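Local coordinates for amino acid adenylation domain-containing protein (Bacillus stratosphericus LAMA 585, PDB 6ULY) that binds a keto acyl adenylate and, as the adenylation domain of a keto acid-selecting nonribosomal peptide synthetase module, probably activates the keto acid used for depsipeptide synthesis, at residues A[204-209]-A[386-391]; A[329-334]-A[449-454]; A[334-339]-A[436-441]; A[354-359]-A[443-448]. All coordinates share one frame; numbering follows the deposited sequence.

Contact 1 of 4, residues A[204-209]-A[386-391]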
# COMPACT_ATOMS: atom_id res chain seq x y z
N VAL A 204 32.03 -10.19 1.80
CA VAL A 204 33.27 -10.89 1.50
C VAL A 204 33.93 -11.40 2.77
O VAL A 204 34.44 -12.53 2.81
CB VAL A 204 34.22 -9.96 0.71
CG1 VAL A 204 35.62 -10.57 0.62
CG2 VAL A 204 33.66 -9.69 -0.68
N ALA A 205 33.93 -10.59 3.83
CA ALA A 205 34.60 -10.98 5.07
C ALA A 205 33.86 -12.12 5.77
O ALA A 205 34.50 -13.04 6.30
CB ALA A 205 34.72 -9.79 6.01
N ALA A 206 32.53 -12.08 5.79
CA ALA A 206 31.77 -13.12 6.48
C ALA A 206 31.88 -14.46 5.75
O ALA A 206 31.97 -15.51 6.39
CB ALA A 206 30.31 -12.70 6.62
N ASN A 207 31.87 -14.44 4.42
CA ASN A 207 31.93 -15.66 3.63
C ASN A 207 33.35 -16.05 3.24
O ASN A 207 33.54 -17.16 2.72
CB ASN A 207 31.10 -15.50 2.36
CG ASN A 207 29.62 -15.44 2.64
OD1 ASN A 207 28.97 -16.46 2.86
ND2 ASN A 207 29.07 -14.23 2.63
N GLN A 208 34.33 -15.18 3.47
CA GLN A 208 35.71 -15.45 3.07
C GLN A 208 35.81 -15.63 1.56
O GLN A 208 36.57 -16.46 1.06
CB GLN A 208 36.29 -16.66 3.81
CG GLN A 208 36.34 -16.47 5.32
CD GLN A 208 36.88 -17.69 6.05
OE1 GLN A 208 38.00 -18.12 5.81
NE2 GLN A 208 36.06 -18.25 6.94
N PHE A 209 35.01 -14.86 0.82
CA PHE A 209 35.12 -14.87 -0.63
C PHE A 209 36.51 -14.42 -1.06
O PHE A 209 37.16 -13.61 -0.38
CB PHE A 209 34.06 -13.95 -1.25
CG PHE A 209 32.64 -14.46 -1.10
CD1 PHE A 209 32.38 -15.82 -1.06
CD2 PHE A 209 31.59 -13.57 -1.01
CE1 PHE A 209 31.08 -16.28 -0.93
CE2 PHE A 209 30.29 -14.03 -0.88
CZ PHE A 209 30.04 -15.38 -0.84
N PRO A 386 24.97 -11.29 12.00
CA PRO A 386 25.14 -10.17 11.07
C PRO A 386 26.55 -10.15 10.50
O PRO A 386 27.51 -10.56 11.14
CB PRO A 386 24.89 -8.94 11.95
CG PRO A 386 24.23 -9.45 13.18
CD PRO A 386 24.70 -10.84 13.37
N ILE A 387 26.66 -9.66 9.27
CA ILE A 387 27.97 -9.47 8.66
C ILE A 387 28.66 -8.33 9.39
O ILE A 387 28.00 -7.55 10.09
CB ILE A 387 27.85 -9.18 7.15
CG1 ILE A 387 27.03 -7.91 6.90
CG2 ILE A 387 27.24 -10.37 6.43
CD1 ILE A 387 26.99 -7.50 5.42
N PRO A 388 29.98 -8.20 9.28
CA PRO A 388 30.66 -7.06 9.90
C PRO A 388 30.01 -5.74 9.51
O PRO A 388 29.61 -5.54 8.36
CB PRO A 388 32.09 -7.16 9.37
CG PRO A 388 32.28 -8.61 9.10
CD PRO A 388 30.94 -9.14 8.67
N GLY A 389 29.89 -4.84 10.49
CA GLY A 389 29.35 -3.52 10.29
C GLY A 389 27.87 -3.40 10.57
O GLY A 389 27.38 -2.27 10.76
N ILE A 390 27.14 -4.51 10.63
CA ILE A 390 25.69 -4.50 10.78
C ILE A 390 25.34 -4.79 12.23
O ILE A 390 25.93 -5.67 12.87
CB ILE A 390 25.03 -5.52 9.84
CG1 ILE A 390 25.27 -5.16 8.37
CG2 ILE A 390 23.54 -5.63 10.14
CD1 ILE A 390 24.44 -4.01 7.86
N THR A 391 24.36 -4.06 12.75
CA THR A 391 23.73 -4.38 14.02
C THR A 391 22.27 -4.69 13.76
O THR A 391 21.59 -3.96 13.03
CB THR A 391 23.85 -3.23 15.03
OG1 THR A 391 25.21 -2.77 15.09
CG2 THR A 391 23.44 -3.71 16.41
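I387 and P388 press against A205 and A206 at the C-terminal end of helix 193-207, and together with G389 and I390 they form a type II beta turn in the adenylation fold. P386, where the chain comes off edge strand 385-386, rests on S4. I387 comes next. Its chi1 of 60° places CG1 between the backbone N and the carbonyl carbon, the crowded position for a beta-branched residue, and leaves CG2 anti to the carbonyl carbon. That methyl meets A206 CB, 3.9 Å from I387 CG2, while the side chain also packs on F342 of strand 338-342. P388 follows at the first corner of the turn. Proline suits this corner because its ring already fixes phi near the value needed there, and the same ring gives the helix a rigid apolar surface. G389 takes the second corner with a phi of 94°, at which a side chain would run into the preceding carbonyl oxygen. I390 closes the turn by donating from I390 N to I387 O, 3.2 Å away, and turns its side chain to V340. T391 then starts the strand that runs on to 395. Alanines suit the helical side because a single methyl lets the turn come close: A206 CB is 4.2 Å from P388 CD, and A205 CB lies 4.1 Å from P388 CG at the exposed border.

Contact 2 of 4, residues A[329-334]-A[449-454]. With QA7 (5'-O-{(S)-hydroxy[(4-methyl-2-oxopentanoyl)oxy]phosphoryl}adenosine), chain C.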
# COMPACT_ATOMS: atom_id res chain seq x y z
N PRO A 329 21.86 -20.32 4.39
CA PRO A 329 20.72 -19.41 4.48
C PRO A 329 21.18 -17.97 4.68
O PRO A 329 22.19 -17.71 5.34
CB PRO A 329 19.94 -19.93 5.69
CG PRO A 329 20.33 -21.37 5.80
CD PRO A 329 21.75 -21.45 5.32
N ALA A 330 20.44 -17.04 4.08
CA ALA A 330 20.79 -15.63 4.18
C ALA A 330 19.52 -14.79 4.08
O ALA A 330 18.52 -15.22 3.50
CB ALA A 330 21.79 -15.22 3.10
N PHE A 331 19.58 -13.58 4.64
CA PHE A 331 18.48 -12.63 4.57
C PHE A 331 19.03 -11.25 4.25
O PHE A 331 20.13 -10.89 4.66
CB PHE A 331 17.68 -12.58 5.89
CG PHE A 331 17.10 -11.22 6.18
CD1 PHE A 331 15.92 -10.81 5.60
CD2 PHE A 331 17.75 -10.35 7.04
CE1 PHE A 331 15.39 -9.57 5.86
CE2 PHE A 331 17.23 -9.10 7.31
CZ PHE A 331 16.04 -8.71 6.72
N GLY A 332 18.24 -10.49 3.51
CA GLY A 332 18.60 -9.11 3.22
C GLY A 332 17.45 -8.40 2.54
O GLY A 332 16.37 -8.96 2.35
N MET A 333 17.71 -7.14 2.19
CA MET A 333 16.72 -6.32 1.52
C MET A 333 17.44 -5.39 0.56
O MET A 333 18.60 -5.03 0.78
CB MET A 333 15.88 -5.49 2.51
CG MET A 333 15.36 -6.25 3.72
SD MET A 333 14.48 -5.19 4.89
CE MET A 333 13.11 -4.64 3.87
N SER A 334 16.74 -4.99 -0.49
CA SER A 334 17.31 -4.00 -1.40
C SER A 334 17.70 -2.74 -0.64
O SER A 334 18.73 -2.12 -0.95
CB SER A 334 16.31 -3.68 -2.51
OG SER A 334 15.20 -2.96 -2.00
N GLY A 449 22.90 -14.39 19.08
CA GLY A 449 23.35 -13.39 18.13
C GLY A 449 23.00 -13.69 16.69
O GLY A 449 23.44 -12.94 15.80
N ARG A 450 22.24 -14.74 16.43
CA ARG A 450 21.90 -15.16 15.08
C ARG A 450 20.43 -14.87 14.82
O ARG A 450 19.57 -15.21 15.64
CB ARG A 450 22.20 -16.65 14.89
CG ARG A 450 23.67 -17.01 15.16
CD ARG A 450 23.97 -18.47 14.85
NE ARG A 450 23.22 -19.39 15.70
CZ ARG A 450 23.70 -19.96 16.81
NH1 ARG A 450 24.93 -19.72 17.22
NH2 ARG A 450 22.92 -20.79 17.50
N LEU A 451 20.15 -14.23 13.68
CA LEU A 451 18.79 -13.84 13.34
C LEU A 451 18.01 -15.02 12.78
O LEU A 451 18.55 -15.84 12.03
CB LEU A 451 18.81 -12.70 12.32
CG LEU A 451 17.47 -12.27 11.73
CD1 LEU A 451 16.60 -11.61 12.80
CD2 LEU A 451 17.69 -11.35 10.55
N THR A 452 16.73 -15.09 13.12
CA THR A 452 15.82 -16.08 12.54
C THR A 452 14.51 -15.36 12.22
O THR A 452 13.84 -14.87 13.13
CB THR A 452 15.59 -17.26 13.49
OG1 THR A 452 16.81 -17.99 13.66
CG2 THR A 452 14.53 -18.19 12.93
N LEU A 453 14.18 -15.29 10.94
CA LEU A 453 12.93 -14.67 10.52
C LEU A 453 11.77 -15.64 10.70
O LEU A 453 11.91 -16.84 10.44
CB LEU A 453 13.02 -14.21 9.07
CG LEU A 453 13.36 -12.73 8.84
CD1 LEU A 453 14.44 -12.26 9.78
CD2 LEU A 453 13.78 -12.51 7.40
N THR A 454 10.63 -15.11 11.15
CA THR A 454 9.44 -15.90 11.38
C THR A 454 8.22 -15.41 10.62
O THR A 454 7.23 -16.15 10.53
CB THR A 454 9.09 -15.94 12.88
OG1 THR A 454 8.94 -14.59 13.37
CG2 THR A 454 10.19 -16.64 13.67
C01 QA7 C . 19.78 -12.63 0.63
C02 QA7 C . 19.20 -11.88 -0.51
C03 QA7 C . 20.23 -10.98 -1.12
C04 QA7 C . 17.95 -11.25 0.03
C05 QA7 C . 17.63 -9.86 -0.40
C06 QA7 C . 16.27 -9.56 -0.94
C10 QA7 C . 13.55 -8.34 0.83
C11 QA7 C . 12.59 -9.02 1.55
C12 QA7 C . 12.94 -8.95 3.09
C13 QA7 C . 12.45 -9.97 3.56
C14 QA7 C . 12.45 -11.10 2.35
C16 QA7 C . 14.66 -11.96 2.19
C18 QA7 C . 14.54 -13.72 3.39
C19 QA7 C . 14.71 -14.90 4.11
C21 QA7 C . 12.58 -14.80 4.78
C23 QA7 C . 13.35 -13.13 3.41
N15 QA7 C . 13.45 -12.05 2.64
N17 QA7 C . 15.34 -12.97 2.63
N20 QA7 C . 13.72 -15.39 4.78
N22 QA7 C . 12.37 -13.71 4.13
N24 QA7 C . 15.96 -15.53 4.11
O07 QA7 C . 15.87 -8.31 -1.23
O09 QA7 C . 13.28 -8.33 -0.52
O25 QA7 C . 12.67 -10.49 1.28
O26 QA7 C . 11.06 -9.89 3.93
O27 QA7 C . 12.50 -7.71 3.82
O28 QA7 C . 14.14 -8.01 -2.87
O29 QA7 C . 14.40 -6.40 -1.34
O30 QA7 C . 15.57 -10.42 -1.11
O31 QA7 C . 18.40 -9.04 -0.26
P08 QA7 C . 14.39 -7.79 -1.49
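F331 and L453 meet unusually tightly and with unusual torsions: F331 CD1 is 3.3 Å from L453 CD2, while chi1 is 148° in F331 and -98° in L453, both well away from staggered values. The two side chains cross at about a right angle. L451, two residues back on the same strand face, brings its own CD2 to 3.7 Å from F331 CD2, so the two leucine methyls lie on one side of the ring plane, near its two flanks. Branched leucines suit this place because a terminal methyl can reach across between backbones whose nearest CA atoms, F331 CA and L453 CA, are 8.4 Å apart. The methyl of L453 has a second task, lying 3.7 Å (L453 CD2 to C21) from the adenine of the keto acyl adenylate. An edge of the F331 ring faces N17 of the same base. Beside it, A330 O accepts a hydrogen bond from the adenine amino group, 2.6 Å from N24 with an angle of 140°; a backbone acceptor here reads the amino group. At G332 the absence of a side chain leaves room for the keto oxygen, with G332 C 3.0 Å from O31. The segment 329-334 belongs to the fifth core motif of adenylation domains. Strand 327-333 lies between strands 297-301 and 338-342 of the mixed sheet, whereas strand 450-456 edges the five-stranded antiparallel sheet beside strand 438-447.

Contact 3 of 4, residues A[334-339]-A[436-441]. With QA7 (5'-O-{(S)-hydroxy[(4-methyl-2-oxopentanoyl)oxy]phosphoryl}adenosine), chain C; SO4 (sulfate ion), chain K.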
# COMPACT_ATOMS: atom_id res chain seq x y z
N SER A 334 16.74 -4.99 -0.49
CA SER A 334 17.31 -4.00 -1.40
C SER A 334 17.70 -2.74 -0.64
O SER A 334 18.73 -2.12 -0.95
CB SER A 334 16.31 -3.68 -2.51
OG SER A 334 15.20 -2.96 -2.00
N GLU A 335 16.92 -2.36 0.37
CA GLU A 335 17.19 -1.14 1.12
C GLU A 335 18.48 -1.21 1.93
O GLU A 335 18.99 -0.16 2.34
CB GLU A 335 16.03 -0.82 2.08
CG GLU A 335 14.74 -0.41 1.40
CD GLU A 335 13.84 -1.58 1.08
OE1 GLU A 335 14.34 -2.72 0.97
OE2 GLU A 335 12.62 -1.36 0.94
N ILE A 336 19.01 -2.41 2.16
CA ILE A 336 20.24 -2.57 2.94
C ILE A 336 21.30 -3.27 2.09
O ILE A 336 22.21 -3.91 2.62
CB ILE A 336 19.96 -3.32 4.25
CG1 ILE A 336 19.36 -4.70 3.97
CG2 ILE A 336 19.00 -2.52 5.15
CD1 ILE A 336 19.00 -5.48 5.21
N SER A 337 21.18 -3.13 0.76
CA SER A 337 22.21 -3.56 -0.19
C SER A 337 22.38 -5.08 -0.25
O SER A 337 23.48 -5.57 -0.50
CB SER A 337 23.56 -2.90 0.12
OG SER A 337 23.47 -1.49 0.02
N SER A 338 21.29 -5.82 -0.04
CA SER A 338 21.24 -7.28 -0.17
C SER A 338 21.48 -7.93 1.19
O SER A 338 20.97 -7.44 2.20
CB SER A 338 22.22 -7.79 -1.25
OG SER A 338 23.54 -8.00 -0.77
N ALA A 339 22.22 -9.03 1.23
CA ALA A 339 22.26 -9.85 2.44
C ALA A 339 23.04 -9.16 3.55
O ALA A 339 24.04 -8.49 3.30
CB ALA A 339 22.87 -11.21 2.14
N GLY A 436 19.31 5.66 13.84
CA GLY A 436 19.91 4.91 12.75
C GLY A 436 19.32 3.55 12.49
O GLY A 436 19.95 2.73 11.82
N TRP A 437 18.12 3.27 12.99
CA TRP A 437 17.52 1.94 12.88
C TRP A 437 16.57 1.89 11.69
O TRP A 437 15.58 2.63 11.65
CB TRP A 437 16.78 1.58 14.17
CG TRP A 437 17.70 1.28 15.30
CD1 TRP A 437 17.94 2.06 16.38
CD2 TRP A 437 18.52 0.11 15.45
NE1 TRP A 437 18.86 1.46 17.21
CE2 TRP A 437 19.23 0.26 16.65
CE3 TRP A 437 18.72 -1.04 14.68
CZ2 TRP A 437 20.13 -0.70 17.12
CZ3 TRP A 437 19.61 -1.99 15.14
CH2 TRP A 437 20.31 -1.82 16.34
N PHE A 438 16.88 1.01 10.73
CA PHE A 438 16.03 0.80 9.57
C PHE A 438 15.00 -0.28 9.89
O PHE A 438 15.35 -1.38 10.33
CB PHE A 438 16.84 0.38 8.34
CG PHE A 438 15.99 -0.00 7.18
CD1 PHE A 438 15.51 0.96 6.31
CD2 PHE A 438 15.62 -1.32 6.98
CE1 PHE A 438 14.70 0.60 5.24
CE2 PHE A 438 14.82 -1.68 5.91
CZ PHE A 438 14.36 -0.72 5.05
N HIS A 439 13.73 0.04 9.65
CA HIS A 439 12.61 -0.84 9.96
C HIS A 439 12.34 -1.75 8.77
O HIS A 439 11.96 -1.27 7.70
CB HIS A 439 11.37 -0.02 10.31
CG HIS A 439 10.31 -0.80 11.03
ND1 HIS A 439 10.38 -1.09 12.37
CD2 HIS A 439 9.15 -1.34 10.59
CE1 HIS A 439 9.31 -1.77 12.73
NE2 HIS A 439 8.55 -1.94 11.67
N THR A 440 12.54 -3.05 8.95
CA THR A 440 12.48 -3.98 7.83
C THR A 440 11.05 -4.35 7.47
O THR A 440 10.77 -4.66 6.31
CB THR A 440 13.25 -5.26 8.15
OG1 THR A 440 12.63 -5.93 9.26
CG2 THR A 440 14.70 -4.95 8.48
N GLY A 441 10.14 -4.34 8.44
CA GLY A 441 8.83 -4.92 8.25
C GLY A 441 8.78 -6.41 8.47
O GLY A 441 7.70 -7.00 8.35
C01 QA7 C . 19.78 -12.63 0.63
C02 QA7 C . 19.20 -11.88 -0.51
C03 QA7 C . 20.23 -10.98 -1.12
C04 QA7 C . 17.95 -11.25 0.03
C05 QA7 C . 17.63 -9.86 -0.40
C06 QA7 C . 16.27 -9.56 -0.94
C10 QA7 C . 13.55 -8.34 0.83
C11 QA7 C . 12.59 -9.02 1.55
C12 QA7 C . 12.94 -8.95 3.09
C13 QA7 C . 12.45 -9.97 3.56
C14 QA7 C . 12.45 -11.10 2.35
C16 QA7 C . 14.66 -11.96 2.19
C18 QA7 C . 14.54 -13.72 3.39
C19 QA7 C . 14.71 -14.90 4.11
C21 QA7 C . 12.58 -14.80 4.78
C23 QA7 C . 13.35 -13.13 3.41
N15 QA7 C . 13.45 -12.05 2.64
N17 QA7 C . 15.34 -12.97 2.63
N20 QA7 C . 13.72 -15.39 4.78
N22 QA7 C . 12.37 -13.71 4.13
N24 QA7 C . 15.96 -15.53 4.11
O07 QA7 C . 15.87 -8.31 -1.23
O09 QA7 C . 13.28 -8.33 -0.52
O25 QA7 C . 12.67 -10.49 1.28
O26 QA7 C . 11.06 -9.89 3.93
O27 QA7 C . 12.50 -7.71 3.82
O28 QA7 C . 14.14 -8.01 -2.87
O29 QA7 C . 14.40 -6.40 -1.34
O30 QA7 C . 15.57 -10.42 -1.11
O31 QA7 C . 18.40 -9.04 -0.26
P08 QA7 C . 14.39 -7.79 -1.49
S SO4 K . 5.48 -0.63 13.29
O1 SO4 K . 6.06 0.69 13.11
O2 SO4 K . 4.19 -0.53 13.91
O3 SO4 K . 6.34 -1.45 14.11
O4 SO4 K . 5.34 -1.25 12.00
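A chi1 of 173° swings the F438 ring away from its own backbone N and toward E335 and I336, while E335 bends at chi2 (90°), which folds its carboxylate back toward S334. The contact joins the turn of the fifth core motif of adenylation domains, between hairpin strands 327-333 and 338-342, to strand 438-447, which carries the seventh. A G1 beta bulge at S337 and S338, both facing M333, shapes that hairpin. The tip of the F438 ring meets aliphatic carbon: F438 CZ lies 3.4 Å from E335 CB and 3.7 Å from E335 CG, with the two side chains at about a right angle. I336 adds a branch methyl, its CG2 being 4.0 Å from F438 CD2. Phenylalanine fits here because its flat apolar end can cover the glutamate stem and leave the carboxylate to polar partners. S334 OG donates to E335 OE1 over 3.1 Å, approaching from above the carboxylate plane, and Y421 OH bonds to E335 OE2; two hydroxyls thus hold this buried acid. On strand 438-447, T440 OG1 bonds to the backbone N of D442, whose carboxylate holds the adenylate. Farther along the hairpin, S338 CA touches the keto oxygen O31 at 3.3 Å and A339 CB the acyl methyl C01 at 3.7 Å. S334 N gives the phosphate a nearly straight hydrogen bond, 2.9 Å to O29 at 162°.

Contact 4 of 4, residues A[354-359]-A[443-448]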
# COMPACT_ATOMS: atom_id res chain seq x y z
N GLY A 354 21.59 -25.66 12.80
CA GLY A 354 21.15 -24.44 12.16
C GLY A 354 19.66 -24.35 11.93
O GLY A 354 19.21 -23.50 11.16
N VAL A 355 18.87 -25.22 12.57
CA VAL A 355 17.42 -25.20 12.48
C VAL A 355 16.87 -25.25 13.90
O VAL A 355 17.28 -26.09 14.71
CB VAL A 355 16.88 -26.39 11.65
CG1 VAL A 355 15.36 -26.36 11.60
CG2 VAL A 355 17.47 -26.36 10.25
N LEU A 356 15.94 -24.34 14.21
CA LEU A 356 15.37 -24.21 15.55
C LEU A 356 13.91 -24.63 15.52
O LEU A 356 13.16 -24.20 14.65
CB LEU A 356 15.50 -22.78 16.06
CG LEU A 356 16.92 -22.25 16.22
CD1 LEU A 356 16.91 -20.75 16.46
CD2 LEU A 356 17.63 -22.97 17.36
N THR A 357 13.52 -25.44 16.49
CA THR A 357 12.14 -25.90 16.62
C THR A 357 11.61 -25.51 17.99
O THR A 357 12.30 -25.67 19.00
CB THR A 357 12.04 -27.42 16.43
OG1 THR A 357 12.25 -27.74 15.05
CG2 THR A 357 10.68 -27.94 16.86
N PHE A 358 10.38 -25.00 18.01
CA PHE A 358 9.77 -24.50 19.23
C PHE A 358 8.32 -24.96 19.31
O PHE A 358 7.72 -25.37 18.32
CB PHE A 358 9.81 -22.96 19.31
CG PHE A 358 11.18 -22.37 19.16
CD1 PHE A 358 12.05 -22.35 20.24
CD2 PHE A 358 11.59 -21.82 17.96
CE1 PHE A 358 13.31 -21.79 20.11
CE2 PHE A 358 12.84 -21.27 17.83
CZ PHE A 358 13.71 -21.25 18.91
N GLU A 359 7.77 -24.87 20.52
CA GLU A 359 6.36 -25.15 20.71
C GLU A 359 5.52 -24.05 20.06
O GLU A 359 5.86 -22.86 20.14
CB GLU A 359 6.03 -25.24 22.20
CG GLU A 359 4.92 -26.23 22.54
CD GLU A 359 5.38 -27.67 22.48
OE1 GLU A 359 6.61 -27.91 22.53
OE2 GLU A 359 4.52 -28.57 22.40
N LEU A 443 9.39 -9.98 10.79
CA LEU A 443 9.31 -10.49 12.15
C LEU A 443 10.32 -11.61 12.34
O LEU A 443 10.55 -12.41 11.43
CB LEU A 443 7.90 -11.01 12.46
CG LEU A 443 6.76 -9.99 12.30
CD1 LEU A 443 5.43 -10.67 12.57
CD2 LEU A 443 6.96 -8.81 13.23
N GLY A 444 10.92 -11.66 13.52
CA GLY A 444 11.87 -12.70 13.82
C GLY A 444 12.39 -12.55 15.23
O GLY A 444 11.87 -11.77 16.03
N PHE A 445 13.43 -13.32 15.54
CA PHE A 445 14.05 -13.27 16.85
C PHE A 445 15.56 -13.43 16.69
O PHE A 445 16.06 -13.80 15.62
CB PHE A 445 13.49 -14.36 17.77
CG PHE A 445 13.68 -15.75 17.26
CD1 PHE A 445 14.79 -16.49 17.64
CD2 PHE A 445 12.75 -16.32 16.41
CE1 PHE A 445 14.97 -17.78 17.16
CE2 PHE A 445 12.93 -17.61 15.93
CZ PHE A 445 14.04 -18.34 16.31
N LEU A 446 16.27 -13.13 17.76
CA LEU A 446 17.71 -13.35 17.85
C LEU A 446 17.97 -14.46 18.85
O LEU A 446 17.29 -14.56 19.88
CB LEU A 446 18.44 -12.07 18.25
CG LEU A 446 18.69 -11.08 17.10
CD1 LEU A 446 19.11 -9.71 17.64
CD2 LEU A 446 19.76 -11.60 16.16
N HIS A 447 18.94 -15.31 18.54
CA HIS A 447 19.29 -16.44 19.39
C HIS A 447 20.79 -16.66 19.24
O HIS A 447 21.25 -17.01 18.16
CB HIS A 447 18.50 -17.69 18.98
CG HIS A 447 18.92 -18.93 19.71
ND1 HIS A 447 18.31 -19.35 20.87
CD2 HIS A 447 19.88 -19.84 19.44
CE1 HIS A 447 18.88 -20.47 21.29
NE2 HIS A 447 19.84 -20.79 20.44
N GLU A 448 21.53 -16.44 20.32
CA GLU A 448 22.99 -16.50 20.28
C GLU A 448 23.56 -15.54 19.25
O GLU A 448 24.57 -15.82 18.59
CB GLU A 448 23.48 -17.93 20.01
CG GLU A 448 23.00 -18.96 21.02
CD GLU A 448 23.52 -18.70 22.42
OE1 GLU A 448 24.67 -18.23 22.56
OE2 GLU A 448 22.78 -18.97 23.39
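F358 points an edge of its ring at the face of F445 in an offset T-shaped pair, the centroids 5.5 Å apart and the planes at 85°. The two side chains come from opposite directions, and the closest atoms are F358 CE2 and F445 CZ at 3.5 Å. F445 reaches this position with chi1 of 60°, which sets CG between its own backbone N and carbonyl carbon, whereas F358 keeps CG beside its N, anti to the carbonyl carbon. Aromatic residues suit both places because they span the wide gap between strands. L356 packs alongside: its CD1 lies at the edge of the F445 ring, near the plane, 3.6 Å from F445 CE1. Its other methyl, CD2, sits 4.3 Å above one face of the H447 imidazole, toward the rim. A forked leucine can serve both rings at once, while H447 ND1 is hydrogen-bonded to D405 OD1. The axes of strand segments 355-359 and 443-447 pass 11.0 Å apart at 111°, so side chains alone bridge them. Strand 355-359 pairs with 377-381 in a two-stranded antiparallel sheet that packs here against strands 438-447 and 450-456 of the five-stranded sheet.

Contacts 2 and 3 share S334 and both touch the adenylate: contact 2 from the adenine along to the ribose, contact 3 at the acyl chain, with the shared S334 at the phosphate. Their centres are 11 Å apart, and a probable hydrogen bond from S338 N to M333 O (2.9 Å) ties the hairpin between them. Contact 4 is centred 11 Å from contact 2, joined by a probable hydrogen bond between F445 N and T452 O (2.9 Å); the F445 side chain stays about 11 Å from the ligand. Contact 1 is centred 13 Å from contact 2; its I387 side chain is about 10 Å from the ligand, and I387 CD1 packs 3.8 Å from A339 O.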